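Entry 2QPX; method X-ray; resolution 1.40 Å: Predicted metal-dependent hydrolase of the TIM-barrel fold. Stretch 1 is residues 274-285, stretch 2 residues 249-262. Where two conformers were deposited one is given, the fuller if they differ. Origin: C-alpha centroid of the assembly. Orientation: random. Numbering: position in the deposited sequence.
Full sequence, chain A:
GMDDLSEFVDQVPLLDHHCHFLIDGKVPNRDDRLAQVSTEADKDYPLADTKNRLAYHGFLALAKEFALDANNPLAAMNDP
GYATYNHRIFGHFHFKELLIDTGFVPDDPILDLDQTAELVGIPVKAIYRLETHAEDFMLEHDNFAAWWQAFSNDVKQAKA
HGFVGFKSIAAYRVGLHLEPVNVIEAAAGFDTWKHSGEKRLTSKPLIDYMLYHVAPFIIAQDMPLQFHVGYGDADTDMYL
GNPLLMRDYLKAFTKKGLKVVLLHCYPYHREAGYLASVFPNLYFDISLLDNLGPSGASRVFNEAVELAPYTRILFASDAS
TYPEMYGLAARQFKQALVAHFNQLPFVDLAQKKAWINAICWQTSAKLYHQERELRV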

ATOM      1  N   TYR A 274       3.420  -0.279 -12.167  1.00 16.63           N
ATOM      2  CA  TYR A 274       4.178   0.943 -12.447  1.00 17.08           C
ATOM      3  C   TYR A 274       5.455   0.620 -13.226  1.00 16.44           C
ATOM      4  O   TYR A 274       5.724   1.230 -14.279  1.00 17.93           O
ATOM      5  CB  TYR A 274       4.474   1.731 -11.155  1.00 18.95           C
ATOM      6  CG  TYR A 274       5.575   2.734 -11.385  1.00 18.99           C
ATOM      7  CD1 TYR A 274       5.343   3.876 -12.115  1.00 18.70           C
ATOM      8  CD2 TYR A 274       6.879   2.444 -10.988  1.00 19.78           C
ATOM      9  CE1 TYR A 274       6.402   4.733 -12.428  1.00 18.47           C
ATOM     10  CE2 TYR A 274       7.923   3.295 -11.269  1.00 22.76           C
ATOM     11  CZ  TYR A 274       7.683   4.429 -11.979  1.00 20.06           C
ATOM     12  OH  TYR A 274       8.732   5.272 -12.282  1.00 23.87           O
ATOM     13  N   LEU A 275       6.248  -0.331 -12.729  1.00 15.71           N
ATOM     14  CA  LEU A 275       7.477  -0.697 -13.415  1.00 16.83           C
ATOM     15  C   LEU A 275       7.226  -1.170 -14.861  1.00 16.65           C
ATOM     16  O   LEU A 275       7.954  -0.799 -15.771  1.00 16.78           O
ATOM     17  CB  LEU A 275       8.278  -1.733 -12.646  1.00 17.04           C
ATOM     18  CG  LEU A 275       8.849  -1.265 -11.323  1.00 16.94           C
ATOM     19  CD1 LEU A 275       9.300  -2.515 -10.547  1.00 18.43           C
ATOM     20  CD2 LEU A 275      10.014  -0.285 -11.564  1.00 18.67           C
ATOM     21  N   ALA A 276       6.129  -1.892 -15.077  1.00 15.85           N
ATOM     22  CA  ALA A 276       5.765  -2.367 -16.396  1.00 15.39           C
ATOM     23  C   ALA A 276       5.474  -1.193 -17.337  1.00 15.68           C
ATOM     24  O   ALA A 276       5.695  -1.291 -18.517  1.00 17.14           O
ATOM     25  CB  ALA A 276       4.582  -3.327 -16.322  1.00 16.62           C
ATOM     26  N   SER A 277       4.972  -0.097 -16.794  1.00 15.04           N
ATOM     27  CA  SER A 277       4.633   1.094 -17.557  1.00 16.03           C
ATOM     28  C   SER A 277       5.824   1.933 -17.985  1.00 16.64           C
ATOM     29  O   SER A 277       5.672   2.769 -18.873  1.00 17.54           O
ATOM     30  CB  SER A 277       3.621   1.968 -16.791  1.00 17.69           C
ATOM     31  OG  SER A 277       4.213   2.831 -15.810  1.00 18.87           O
ATOM     32  N   VAL A 278       6.993   1.727 -17.367  1.00 15.68           N
ATOM     33  CA  VAL A 278       8.179   2.562 -17.669  1.00 15.70           C
ATOM     34  C   VAL A 278       9.417   1.780 -18.108  1.00 17.25           C
ATOM     35  O   VAL A 278      10.361   2.390 -18.574  1.00 18.81           O
ATOM     36  CB  VAL A 278       8.498   3.556 -16.526  1.00 16.41           C
ATOM     37  CG1 VAL A 278       7.352   4.572 -16.291  1.00 17.32           C
ATOM     38  CG2 VAL A 278       8.835   2.808 -15.216  1.00 17.92           C
ATOM     39  N   PHE A 279       9.442   0.455 -17.970  1.00 15.31           N
ATOM     40  CA  PHE A 279      10.533  -0.359 -18.490  1.00 15.24           C
ATOM     41  C   PHE A 279      10.095  -1.222 -19.656  1.00 17.04           C
ATOM     42  O   PHE A 279       9.032  -1.816 -19.594  1.00 16.59           O
ATOM     43  CB  PHE A 279      11.134  -1.286 -17.387  1.00 16.75           C
ATOM     44  CG  PHE A 279      11.992  -0.548 -16.398  1.00 15.20           C
ATOM     45  CD1 PHE A 279      13.322  -0.290 -16.693  1.00 18.11           C
ATOM     46  CD2 PHE A 279      11.466  -0.066 -15.221  1.00 19.19           C
ATOM     47  CE1 PHE A 279      14.113   0.450 -15.812  1.00 18.91           C
ATOM     48  CE2 PHE A 279      12.254   0.638 -14.326  1.00 20.40           C
ATOM     49  CZ  PHE A 279      13.572   0.895 -14.628  1.00 20.19           C
ATOM     50  N   PRO A 280      10.947  -1.369 -20.654  1.00 15.63           N
ATOM     51  CA  PRO A 280      10.673  -2.335 -21.719  1.00 16.73           C
ATOM     52  C   PRO A 280      10.813  -3.726 -21.168  1.00 16.05           C
ATOM     53  O   PRO A 280      11.504  -3.913 -20.180  1.00 16.76           O
ATOM     54  CB  PRO A 280      11.770  -2.069 -22.745  1.00 18.14           C
ATOM     55  CG  PRO A 280      12.875  -1.488 -21.964  1.00 21.08           C
ATOM     56  CD  PRO A 280      12.269  -0.717 -20.828  1.00 18.38           C
ATOM     57  N   ASN A 281      10.141  -4.679 -21.783  1.00 16.56           N
ATOM     58  CA  ASN A 281      10.418  -6.106 -21.575  1.00 16.30           C
ATOM     59  C   ASN A 281      10.144  -6.550 -20.134  1.00 14.07           C
ATOM     60  O   ASN A 281      10.763  -7.486 -19.642  1.00 17.99           O
ATOM     61  CB  ASN A 281      11.868  -6.431 -21.973  1.00 16.92           C
ATOM     62  CG  ASN A 281      12.145  -6.181 -23.418  1.00 17.60           C
ATOM     63  OD1 ASN A 281      11.351  -6.556 -24.280  1.00 20.64           O
ATOM     64  ND2 ASN A 281      13.276  -5.552 -23.701  1.00 19.55           N
ATOM     65  N   LEU A 282       9.224  -5.861 -19.458  1.00 15.10           N
ATOM     66  CA  LEU A 282       8.951  -6.145 -18.039  0.50 14.33           C
ATOM     67  C   LEU A 282       7.491  -6.541 -17.883  1.00 14.37           C
ATOM     68  O   LEU A 282       6.579  -5.760 -18.158  1.00 15.25           O
ATOM     69  CB  LEU A 282       9.271  -4.950 -17.132  0.50 14.02           C
ATOM     70  CG  LEU A 282       9.255  -5.231 -15.611  0.50 16.23           C
ATOM     71  CD1 LEU A 282       7.834  -5.250 -14.996  0.50 12.34           C
ATOM     72  CD2 LEU A 282      10.002  -6.535 -15.278  0.50 16.23           C
ATOM     73  N   TYR A 283       7.300  -7.769 -17.441  1.00 13.16           N
ATOM     74  CA  TYR A 283       5.993  -8.414 -17.310  1.00 12.66           C
ATOM     75  C   TYR A 283       5.759  -8.794 -15.865  1.00 13.37           C
ATOM     76  O   TYR A 283       6.700  -8.820 -15.076  1.00 15.00           O
ATOM     77  CB  TYR A 283       5.938  -9.647 -18.202  1.00 14.34           C
ATOM     78  CG  TYR A 283       6.232  -9.361 -19.661  1.00 14.40           C
ATOM     79  CD1 TYR A 283       7.535  -9.263 -20.125  1.00 16.06           C
ATOM     80  CD2 TYR A 283       5.181  -9.142 -20.560  1.00 14.94           C
ATOM     81  CE1 TYR A 283       7.824  -8.970 -21.450  1.00 15.67           C
ATOM     82  CE2 TYR A 283       5.432  -8.842 -21.872  1.00 18.57           C
ATOM     83  CZ  TYR A 283       6.745  -8.777 -22.322  1.00 16.85           C
ATOM     84  OH  TYR A 283       6.979  -8.456 -23.651  1.00 22.63           O
ATOM     85  N   PHE A 284       4.519  -9.103 -15.524  1.00 13.06           N
ATOM     86  CA  PHE A 284       4.214  -9.501 -14.151  1.00 14.42           C
ATOM     87  C   PHE A 284       2.925 -10.290 -14.082  1.00 15.59           C
ATOM     88  O   PHE A 284       2.129 -10.279 -15.014  1.00 15.06           O
ATOM     89  CB  PHE A 284       4.208  -8.294 -13.208  1.00 15.29           C
ATOM     90  CG  PHE A 284       3.047  -7.385 -13.369  1.00 15.85           C
ATOM     91  CD1 PHE A 284       2.945  -6.551 -14.471  1.00 16.04           C
ATOM     92  CD2 PHE A 284       2.085  -7.276 -12.391  1.00 18.55           C
ATOM     93  CE1 PHE A 284       1.888  -5.683 -14.593  1.00 16.57           C
ATOM     94  CE2 PHE A 284       1.046  -6.378 -12.533  1.00 23.12           C
ATOM     95  CZ  PHE A 284       0.959  -5.591 -13.628  1.00 20.13           C
ATOM     96  N   ASP A 285       2.740 -10.949 -12.945  1.00 15.99           N
ATOM     97  CA  ASP A 285       1.498 -11.652 -12.632  1.00 15.89           C
ATOM     98  C   ASP A 285       1.085 -11.421 -11.193  1.00 15.01           C
ATOM     99  O   ASP A 285       1.850 -10.846 -10.413  1.00 15.64           O
ATOM    100  CB  ASP A 285       1.595 -13.136 -13.030  1.00 15.60           C
ATOM    101  CG  ASP A 285       2.483 -13.959 -12.143  1.00 15.03           C
ATOM    102  OD1 ASP A 285       2.302 -13.911 -10.917  1.00 15.20           O
ATOM    103  OD2 ASP A 285       3.354 -14.687 -12.676  1.00 16.46           O
TER
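Stretch 2 (249-262) YLKAFTKKGLKVVL

Asn281, with left-handed backbone angles (phi/psi 64/28), joins the two stretches through both side chain and backbone: its side chain donates a hydrogen bond from ND2 to Thr254 O (2.9 Å), and its backbone O accepts one from Val260 N (2.9 Å). Stretch 2 follows the same order as stretch 1, a helix, a connecting segment and a strand, and its strand, with Val260 to Leu262, runs parallel to the strand carrying Leu282 to Phe284, the N-to-C directions 25° apart (signed crossing angle -25°) and the axes 4.3 Å apart at closest approach. Leu282 pairs with Val260, Tyr283 with Val261 and Phe284 with Leu262, at CA-CA distances of 5.1, 4.6 and 4.4 Å. The ladder continues from Tyr283 N to Val260 O (2.9 Å), Leu262 N to Tyr283 O (2.8 Å) and Asp285 N to Leu262 O (3.0 Å). Leu282, Phe284, Val260 and Leu262 share one face of the sheet, where Leu282 CD2 meets Val260 CG1 at 3.5 Å and Leu282 CD1 meets Leu262 CD1 at 3.9 Å; Tyr283 and Val261 share the other. The helix carrying Leu250 packs through that residue, whose CB lies over the Phe279 ring, 3.9 Å from its centroid, while Thr254 OG1 reaches the ring edge, 3.5 Å from Phe279 CD1. Thr254 OG1 donates a hydrogen bond to Leu250 O within its own stretch (2.7 Å). At Gly257 (phi/psi 110/2) a CB would be jammed against the carbonyl O of the residue before, so these angles call for glycine.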

ATOM      1  N   TYR A 249      19.030  -3.173 -11.649  1.00 18.31           N
ATOM      2  CA  TYR A 249      19.122  -4.344 -12.496  1.00 17.37           C
ATOM      3  C   TYR A 249      18.264  -4.155 -13.740  1.00 16.50           C
ATOM      4  O   TYR A 249      18.694  -4.511 -14.826  1.00 16.11           O
ATOM      5  CB  TYR A 249      18.695  -5.588 -11.721  1.00 15.46           C
ATOM      6  CG  TYR A 249      18.922  -6.909 -12.402  1.00 14.94           C
ATOM      7  CD1 TYR A 249      20.153  -7.553 -12.306  1.00 16.36           C
ATOM      8  CD2 TYR A 249      17.895  -7.550 -13.103  1.00 16.80           C
ATOM      9  CE1 TYR A 249      20.399  -8.775 -12.872  1.00 14.56           C
ATOM     10  CE2 TYR A 249      18.112  -8.778 -13.688  1.00 15.42           C
ATOM     11  CZ  TYR A 249      19.378  -9.414 -13.582  1.00 14.11           C
ATOM     12  OH  TYR A 249      19.557 -10.651 -14.152  1.00 16.34           O
ATOM     13  N   LEU A 250      17.053  -3.628 -13.568  1.00 15.55           N
ATOM     14  CA  LEU A 250      16.143  -3.443 -14.707  1.00 16.73           C
ATOM     15  C   LEU A 250      16.744  -2.421 -15.699  1.00 17.52           C
ATOM     16  O   LEU A 250      16.679  -2.607 -16.912  1.00 18.18           O
ATOM     17  CB  LEU A 250      14.773  -2.977 -14.232  1.00 17.40           C
ATOM     18  CG  LEU A 250      13.992  -3.940 -13.360  1.00 18.78           C
ATOM     19  CD1 LEU A 250      12.650  -3.390 -12.852  1.00 20.60           C
ATOM     20  CD2 LEU A 250      13.862  -5.293 -14.082  1.00 20.26           C
ATOM     21  N   LYS A 251      17.334  -1.348 -15.177  1.00 18.63           N
ATOM     22  CA  LYS A 251      17.985  -0.333 -16.008  1.00 19.76           C
ATOM     23  C   LYS A 251      19.159  -0.967 -16.755  1.00 19.91           C
ATOM     24  O   LYS A 251      19.387  -0.684 -17.926  1.00 21.87           O
ATOM     25  CB  LYS A 251      18.480   0.840 -15.149  1.00 21.75           C
ATOM     26  CG  LYS A 251      17.383   1.780 -14.662  1.00 26.34           C
ATOM     27  CD  LYS A 251      17.919   3.050 -13.918  1.00 29.54           C
ATOM     28  N   ALA A 252      19.871  -1.877 -16.088  1.00 18.23           N
ATOM     29  CA  ALA A 252      21.036  -2.494 -16.702  1.00 18.11           C
ATOM     30  C   ALA A 252      20.709  -3.419 -17.867  1.00 19.48           C
ATOM     31  O   ALA A 252      21.472  -3.504 -18.833  1.00 24.43           O
ATOM     32  CB  ALA A 252      21.885  -3.245 -15.660  1.00 20.57           C
ATOM     33  N   PHE A 253      19.600  -4.145 -17.784  1.00 17.76           N
ATOM     34  CA  PHE A 253      19.361  -5.227 -18.716  1.00 18.07           C
ATOM     35  C   PHE A 253      18.103  -5.167 -19.595  1.00 18.02           C
ATOM     36  O   PHE A 253      18.105  -5.754 -20.668  1.00 19.09           O
ATOM     37  CB  PHE A 253      19.408  -6.569 -17.988  1.00 17.33           C
ATOM     38  CG  PHE A 253      20.741  -6.859 -17.401  1.00 17.18           C
ATOM     39  CD1 PHE A 253      21.832  -7.023 -18.238  1.00 17.53           C
ATOM     40  CD2 PHE A 253      20.939  -6.888 -16.045  1.00 16.32           C
ATOM     41  CE1 PHE A 253      23.098  -7.239 -17.727  1.00 18.52           C
ATOM     42  CE2 PHE A 253      22.206  -7.111 -15.522  1.00 18.04           C
ATOM     43  CZ  PHE A 253      23.283  -7.290 -16.370  1.00 18.07           C
ATOM     44  N   THR A 254      17.025  -4.545 -19.136  1.00 18.29           N
ATOM     45  CA  THR A 254      15.817  -4.547 -19.961  1.00 17.76           C
ATOM     46  C   THR A 254      16.043  -3.898 -21.332  1.00 19.48           C
ATOM     47  O   THR A 254      15.479  -4.338 -22.329  1.00 21.08           O
ATOM     48  CB  THR A 254      14.584  -3.966 -19.286  1.00 19.25           C
ATOM     49  OG1 THR A 254      14.814  -2.613 -18.893  1.00 20.38           O
ATOM     50  CG2 THR A 254      14.147  -4.837 -18.075  1.00 18.25           C
ATOM     51  N   LYS A 255      16.846  -2.848 -21.365  1.00 22.68           N
ATOM     52  CA  LYS A 255      17.124  -2.139 -22.628  1.00 24.85           C
ATOM     53  C   LYS A 255      18.022  -2.972 -23.542  1.00 24.21           C
ATOM     54  O   LYS A 255      18.113  -2.734 -24.756  1.00 28.51           O
ATOM     55  CB  LYS A 255      17.843  -0.829 -22.315  1.00 30.27           C
ATOM     56  CG  LYS A 255      19.168  -1.054 -21.543  1.00 39.95           C
ATOM     57  CD  LYS A 255      20.383  -0.402 -22.220  1.00 44.08           C
ATOM     58  CE  LYS A 255      21.639  -0.697 -21.472  1.00 42.93           C
ATOM     59  NZ  LYS A 255      21.700   0.049 -20.174  1.00 50.59           N
ATOM     60  N   LYS A 256      18.743  -3.922 -22.958  1.00 23.08           N
ATOM     61  CA  LYS A 256      19.556  -4.876 -23.692  1.00 22.65           C
ATOM     62  C   LYS A 256      18.773  -6.081 -24.187  1.00 21.13           C
ATOM     63  O   LYS A 256      19.320  -6.943 -24.836  1.00 22.69           O
ATOM     64  CB  LYS A 256      20.726  -5.363 -22.830  1.00 24.28           C
ATOM     65  CG  LYS A 256      21.668  -4.242 -22.467  1.00 28.10           C
ATOM     66  CD  LYS A 256      22.953  -4.774 -21.867  1.00 31.30           C
ATOM     67  CE  LYS A 256      24.073  -3.748 -21.903  1.00 42.38           C
ATOM     68  NZ  LYS A 256      25.118  -4.138 -20.908  1.00 49.59           N
ATOM     69  N   GLY A 257      17.496  -6.170 -23.821  1.00 19.17           N
ATOM     70  CA  GLY A 257      16.660  -7.207 -24.341  1.00 18.67           C
ATOM     71  C   GLY A 257      16.262  -8.280 -23.350  1.00 18.82           C
ATOM     72  O   GLY A 257      15.587  -9.216 -23.738  1.00 20.52           O
ATOM     73  N   LEU A 258      16.672  -8.178 -22.085  1.00 18.94           N
ATOM     74  CA  LEU A 258      16.281  -9.180 -21.090  1.00 16.56           C
ATOM     75  C   LEU A 258      14.804  -9.046 -20.782  1.00 15.93           C
ATOM     76  O   LEU A 258      14.337  -7.970 -20.437  1.00 17.77           O
ATOM     77  CB  LEU A 258      17.090  -9.032 -19.792  1.00 15.70           C
ATOM     78  CG  LEU A 258      16.857 -10.095 -18.707  1.00 16.24           C
ATOM     79  CD1 LEU A 258      17.442 -11.419 -19.157  1.00 16.58           C
ATOM     80  CD2 LEU A 258      17.466  -9.614 -17.353  1.00 17.92           C
ATOM     81  N   LYS A 259      14.097 -10.160 -20.934  1.00 16.59           N
ATOM     82  CA  LYS A 259      12.672 -10.213 -20.626  0.50 16.68           C
ATOM     83  C   LYS A 259      12.489 -10.699 -19.193  1.00 16.29           C
ATOM     84  O   LYS A 259      12.795 -11.832 -18.872  1.00 18.84           O
ATOM     85  CB  LYS A 259      11.961 -11.082 -21.670  0.50 18.04           C
ATOM     86  CG  LYS A 259      11.965 -10.421 -23.057  0.50 20.44           C
ATOM     87  CD  LYS A 259      12.129 -11.416 -24.181  0.50 23.76           C
ATOM     88  CE  LYS A 259      12.003 -10.683 -25.507  0.50 23.27           C
ATOM     89  NZ  LYS A 259      11.909 -11.580 -26.647  0.50 22.36           N
ATOM     90  N   VAL A 260      12.062  -9.781 -18.330  1.00 14.79           N
ATOM     91  CA  VAL A 260      11.968 -10.040 -16.892  1.00 14.51           C
ATOM     92  C   VAL A 260      10.492 -10.169 -16.527  1.00 14.07           C
ATOM     93  O   VAL A 260       9.656  -9.354 -16.957  1.00 15.32           O
ATOM     94  CB  VAL A 260      12.596  -8.891 -16.084  1.00 15.54           C
ATOM     95  CG1 VAL A 260      12.379  -9.049 -14.560  1.00 16.00           C
ATOM     96  CG2 VAL A 260      14.089  -8.748 -16.430  1.00 16.34           C
ATOM     97  N   VAL A 261      10.184 -11.213 -15.761  1.00 13.76           N
ATOM     98  CA  VAL A 261       8.805 -11.470 -15.310  1.00 13.76           C
ATOM     99  C   VAL A 261       8.738 -11.496 -13.803  1.00 14.14           C
ATOM    100  O   VAL A 261       9.408 -12.293 -13.155  1.00 14.88           O
ATOM    101  CB  VAL A 261       8.211 -12.737 -15.880  1.00 15.49           C
ATOM    102  CG1 VAL A 261       6.694 -12.756 -15.632  1.00 16.98           C
ATOM    103  CG2 VAL A 261       8.513 -12.860 -17.376  1.00 17.38           C
ATOM    104  N   LEU A 262       7.954 -10.584 -13.254  1.00 14.63           N
ATOM    105  CA  LEU A 262       7.777 -10.435 -11.807  1.00 14.15           C
ATOM    106  C   LEU A 262       6.590 -11.277 -11.350  1.00 14.98           C
ATOM    107  O   LEU A 262       5.439 -10.956 -11.691  1.00 16.53           O
ATOM    108  CB  LEU A 262       7.575  -8.969 -11.421  1.00 14.68           C
ATOM    109  CG  LEU A 262       8.633  -7.970 -11.885  1.00 14.82           C
ATOM    110  CD1 LEU A 262       8.288  -6.543 -11.371  1.00 16.74           C
ATOM    111  CD2 LEU A 262      10.094  -8.443 -11.525  1.00 15.42           C
TER